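PDB 1SU0: NifU like protein IscU from Streptococcus pyogenes, which probably serves as a scaffold on which iron-sulfur clusters are assembled with IscS before being handed to other proteins, and binds one zinc ion here. Local coordinates for residues F50-G62 with S72-K84. Residues are numbered along the deposited sequence; the frame is centred on the assembly and turned at random.
Sequences FDEDKIEDIAFAG and SSMMTDAVIGKSK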
# COMPACT_ATOMS: atom_id res chain seq x y z
N PHE A 50 -7.88 -13.37 6.21
CA PHE A 50 -8.54 -12.94 7.44
C PHE A 50 -8.85 -14.19 8.27
O PHE A 50 -9.38 -15.16 7.73
CB PHE A 50 -9.84 -12.19 7.13
CG PHE A 50 -9.72 -11.20 6.01
CD1 PHE A 50 -9.81 -11.61 4.69
CD2 PHE A 50 -9.50 -9.84 6.29
CE1 PHE A 50 -9.69 -10.70 3.65
CE2 PHE A 50 -9.38 -8.92 5.25
CZ PHE A 50 -9.47 -9.34 3.93
N ASP A 51 -8.49 -14.17 9.55
CA ASP A 51 -8.81 -15.28 10.45
C ASP A 51 -10.05 -14.93 11.27
O ASP A 51 -10.95 -15.74 11.43
CB ASP A 51 -7.61 -15.64 11.35
CG ASP A 51 -7.78 -15.19 12.79
OD1 ASP A 51 -8.30 -15.98 13.60
OD2 ASP A 51 -7.41 -14.07 13.20
N GLU A 52 -10.06 -13.70 11.77
CA GLU A 52 -11.22 -13.12 12.43
C GLU A 52 -11.74 -12.06 11.45
O GLU A 52 -11.67 -12.25 10.23
CB GLU A 52 -10.78 -12.51 13.78
CG GLU A 52 -11.88 -12.35 14.81
CD GLU A 52 -12.10 -13.59 15.67
OE1 GLU A 52 -13.00 -13.54 16.54
OE2 GLU A 52 -11.39 -14.60 15.48
N ASP A 53 -12.25 -10.95 11.99
CA ASP A 53 -12.48 -9.75 11.20
C ASP A 53 -11.13 -9.09 10.83
O ASP A 53 -11.06 -8.28 9.91
CB ASP A 53 -13.37 -8.77 12.00
CG ASP A 53 -14.13 -7.80 11.11
OD1 ASP A 53 -14.26 -6.62 11.50
OD2 ASP A 53 -14.61 -8.12 10.00
N LYS A 54 -10.08 -9.46 11.55
CA LYS A 54 -8.74 -8.93 11.33
C LYS A 54 -8.04 -9.57 10.13
O LYS A 54 -8.53 -10.53 9.54
CB LYS A 54 -7.89 -9.12 12.59
CG LYS A 54 -7.24 -10.50 12.75
CD LYS A 54 -5.91 -10.42 13.49
CE LYS A 54 -5.32 -11.79 13.76
NZ LYS A 54 -6.02 -12.51 14.88
N ILE A 55 -6.88 -9.01 9.79
CA ILE A 55 -6.05 -9.53 8.70
C ILE A 55 -4.95 -10.42 9.31
O ILE A 55 -4.00 -9.93 9.91
CB ILE A 55 -5.47 -8.36 7.85
CG1 ILE A 55 -6.59 -7.69 7.05
CG2 ILE A 55 -4.37 -8.85 6.90
CD1 ILE A 55 -6.26 -6.29 6.56
N GLU A 56 -5.14 -11.74 9.19
CA GLU A 56 -4.14 -12.72 9.62
C GLU A 56 -2.83 -12.47 8.88
O GLU A 56 -1.79 -12.23 9.50
CB GLU A 56 -4.65 -14.16 9.33
CG GLU A 56 -4.35 -15.20 10.41
CD GLU A 56 -2.96 -15.82 10.33
OE1 GLU A 56 -2.29 -15.70 9.27
OE2 GLU A 56 -2.54 -16.44 11.33
N ASP A 57 -2.89 -12.51 7.55
CA ASP A 57 -1.71 -12.32 6.71
C ASP A 57 -2.04 -11.69 5.35
O ASP A 57 -3.20 -11.68 4.92
CB ASP A 57 -0.95 -13.65 6.53
CG ASP A 57 0.56 -13.45 6.28
OD1 ASP A 57 1.17 -14.32 5.61
OD2 ASP A 57 1.21 -12.47 6.71
N ILE A 58 -1.00 -11.17 4.69
CA ILE A 58 -1.12 -10.45 3.42
C ILE A 58 0.15 -10.59 2.57
O ILE A 58 1.26 -10.69 3.11
CB ILE A 58 -1.44 -8.96 3.68
CG1 ILE A 58 -1.81 -8.24 2.40
CG2 ILE A 58 -0.29 -8.25 4.44
CD1 ILE A 58 -2.49 -6.91 2.67
N ALA A 59 -0.04 -10.59 1.25
CA ALA A 59 1.04 -10.77 0.30
C ALA A 59 0.68 -10.18 -1.06
O ALA A 59 -0.50 -10.16 -1.45
CB ALA A 59 1.37 -12.25 0.14
N PHE A 60 1.70 -9.70 -1.77
CA PHE A 60 1.49 -9.09 -3.07
C PHE A 60 2.62 -9.33 -4.08
O PHE A 60 3.78 -9.60 -3.74
CB PHE A 60 1.25 -7.58 -2.94
CG PHE A 60 2.50 -6.78 -2.99
CD1 PHE A 60 2.94 -6.24 -4.20
CD2 PHE A 60 3.27 -6.58 -1.83
CE1 PHE A 60 4.12 -5.53 -4.27
CE2 PHE A 60 4.43 -5.87 -1.88
CZ PHE A 60 4.87 -5.33 -3.10
N ALA A 61 2.24 -9.19 -5.34
CA ALA A 61 3.13 -9.39 -6.45
C ALA A 61 2.61 -8.57 -7.62
O ALA A 61 1.42 -8.31 -7.73
CB ALA A 61 3.18 -10.86 -6.80
N GLY A 62 3.51 -8.16 -8.49
CA GLY A 62 3.11 -7.40 -9.66
C GLY A 62 4.27 -6.74 -10.37
O GLY A 62 5.36 -7.32 -10.48
N SER A 72 3.04 -0.38 -2.27
CA SER A 72 2.41 -1.66 -1.99
C SER A 72 3.06 -2.31 -0.80
O SER A 72 2.39 -2.80 0.12
CB SER A 72 2.51 -2.56 -3.21
OG SER A 72 1.89 -1.93 -4.31
N SER A 73 4.38 -2.28 -0.78
CA SER A 73 5.13 -2.93 0.27
C SER A 73 4.80 -2.28 1.61
O SER A 73 4.48 -2.96 2.59
CB SER A 73 6.62 -2.87 -0.07
OG SER A 73 7.41 -3.25 1.01
N MET A 74 4.82 -0.97 1.64
CA MET A 74 4.51 -0.22 2.86
C MET A 74 3.04 -0.40 3.32
O MET A 74 2.74 -0.47 4.51
CB MET A 74 4.82 1.25 2.64
CG MET A 74 6.30 1.56 2.40
SD MET A 74 6.50 3.33 1.50
CE MET A 74 8.38 3.77 1.97
N MET A 75 2.13 -0.46 2.36
CA MET A 75 0.72 -0.74 2.66
C MET A 75 0.57 -2.05 3.47
O MET A 75 -0.15 -2.07 4.46
CB MET A 75 -0.07 -0.79 1.37
CG MET A 75 -1.56 -1.06 1.54
SD MET A 75 -1.95 -2.98 1.68
CE MET A 75 -1.38 -3.62 -0.13
N THR A 76 1.29 -3.10 3.09
CA THR A 76 1.18 -4.39 3.78
C THR A 76 1.62 -4.28 5.23
O THR A 76 1.01 -4.85 6.11
CB THR A 76 2.05 -5.51 3.11
OG1 THR A 76 3.45 -5.22 3.26
CG2 THR A 76 1.80 -5.61 1.61
N ASP A 77 2.71 -3.56 5.47
CA ASP A 77 3.20 -3.37 6.80
C ASP A 77 2.13 -2.67 7.64
O ASP A 77 1.94 -2.98 8.82
CB ASP A 77 4.45 -2.50 6.80
CG ASP A 77 5.72 -3.25 6.43
OD1 ASP A 77 5.71 -4.47 6.20
OD2 ASP A 77 6.80 -2.65 6.36
N ALA A 78 1.45 -1.70 7.03
CA ALA A 78 0.54 -0.80 7.75
C ALA A 78 -0.78 -1.42 8.13
O ALA A 78 -1.45 -0.93 9.05
CB ALA A 78 0.26 0.46 6.92
N VAL A 79 -1.19 -2.46 7.42
CA VAL A 79 -2.54 -2.99 7.55
C VAL A 79 -2.60 -4.37 8.19
O VAL A 79 -3.67 -4.84 8.59
CB VAL A 79 -3.25 -3.03 6.17
CG1 VAL A 79 -3.24 -1.65 5.54
CG2 VAL A 79 -2.64 -4.07 5.26
N ILE A 80 -1.44 -5.03 8.29
CA ILE A 80 -1.39 -6.41 8.73
C ILE A 80 -1.94 -6.47 10.15
O ILE A 80 -1.42 -5.85 11.08
CB ILE A 80 0.07 -6.98 8.58
CG1 ILE A 80 0.07 -8.52 8.56
CG2 ILE A 80 1.02 -6.45 9.64
CD1 ILE A 80 -0.73 -9.17 9.62
N GLY A 81 -3.04 -7.21 10.27
CA GLY A 81 -3.68 -7.48 11.54
C GLY A 81 -4.57 -6.36 12.00
O GLY A 81 -4.59 -6.09 13.21
N LYS A 82 -5.33 -5.74 11.09
CA LYS A 82 -6.11 -4.55 11.46
C LYS A 82 -7.62 -4.78 11.53
O LYS A 82 -8.12 -5.04 12.63
CB LYS A 82 -5.77 -3.37 10.54
CG LYS A 82 -4.39 -2.76 10.81
CD LYS A 82 -4.38 -1.94 12.09
CE LYS A 82 -3.08 -1.19 12.26
NZ LYS A 82 -1.96 -2.13 12.47
N SER A 83 -8.34 -4.68 10.42
CA SER A 83 -9.81 -4.73 10.44
C SER A 83 -10.38 -4.13 9.17
O SER A 83 -9.90 -3.09 8.72
CB SER A 83 -10.39 -4.02 11.71
OG SER A 83 -11.55 -3.24 11.47
N LYS A 84 -11.40 -4.76 8.60
CA LYS A 84 -12.09 -4.19 7.44
C LYS A 84 -12.10 -2.67 7.58
O LYS A 84 -11.64 -1.94 6.69
CB LYS A 84 -13.55 -4.72 7.28
CG LYS A 84 -14.67 -4.11 8.22
CD LYS A 84 -16.04 -4.73 7.92
CE LYS A 84 -17.16 -3.99 8.61
NZ LYS A 84 -18.48 -4.72 8.53
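S72 CB lies over one face of the F60 ring, offset toward the rim and 3.7 Å from the centroid, in a CH-pi contact, while S73 CA meets F60 CE2 obliquely. F60 CG sits between its own backbone N and carbonyl carbon (chi1 90°), which brings the ring toward the helix. The small S72 and S73 allow this close approach; their hydroxyls bond elsewhere, S72 OG to S68 O and S73 OG to H17 and H22. T76 presents CG2 to F60 CD2 at 3.9 Å, while T76 OG1 gives its proton to S73 O (2.6 Å), on a carbonyl lone pair. I58 divides its two branches: CG2 rests on T76 CB at 3.8 Å, and CD1, with CG1 anti to the backbone N (chi1 -171°), meets V79 CG2 at 3.8 Å and M75 SD. I80 lays CG1 on I58 CG2 and CD1 beside I55 O and E56 O. I55 CD1 touches V79 O at 3.6 Å, and the helix ends in a type II turn, V79 to K82, that runs close past I55 and K54; glycine suits the positive phi of G81. Strand 55-62 and helix 72-79 run antiparallel. I55, I58 and F60 all face the helix, with a classic beta bulge at E56 and D57 between the isoleucines. Such two-layer alpha/beta packing belongs to the NifU-like scaffold domain, whose zinc ion lies about 10 Å from the S72 side chain.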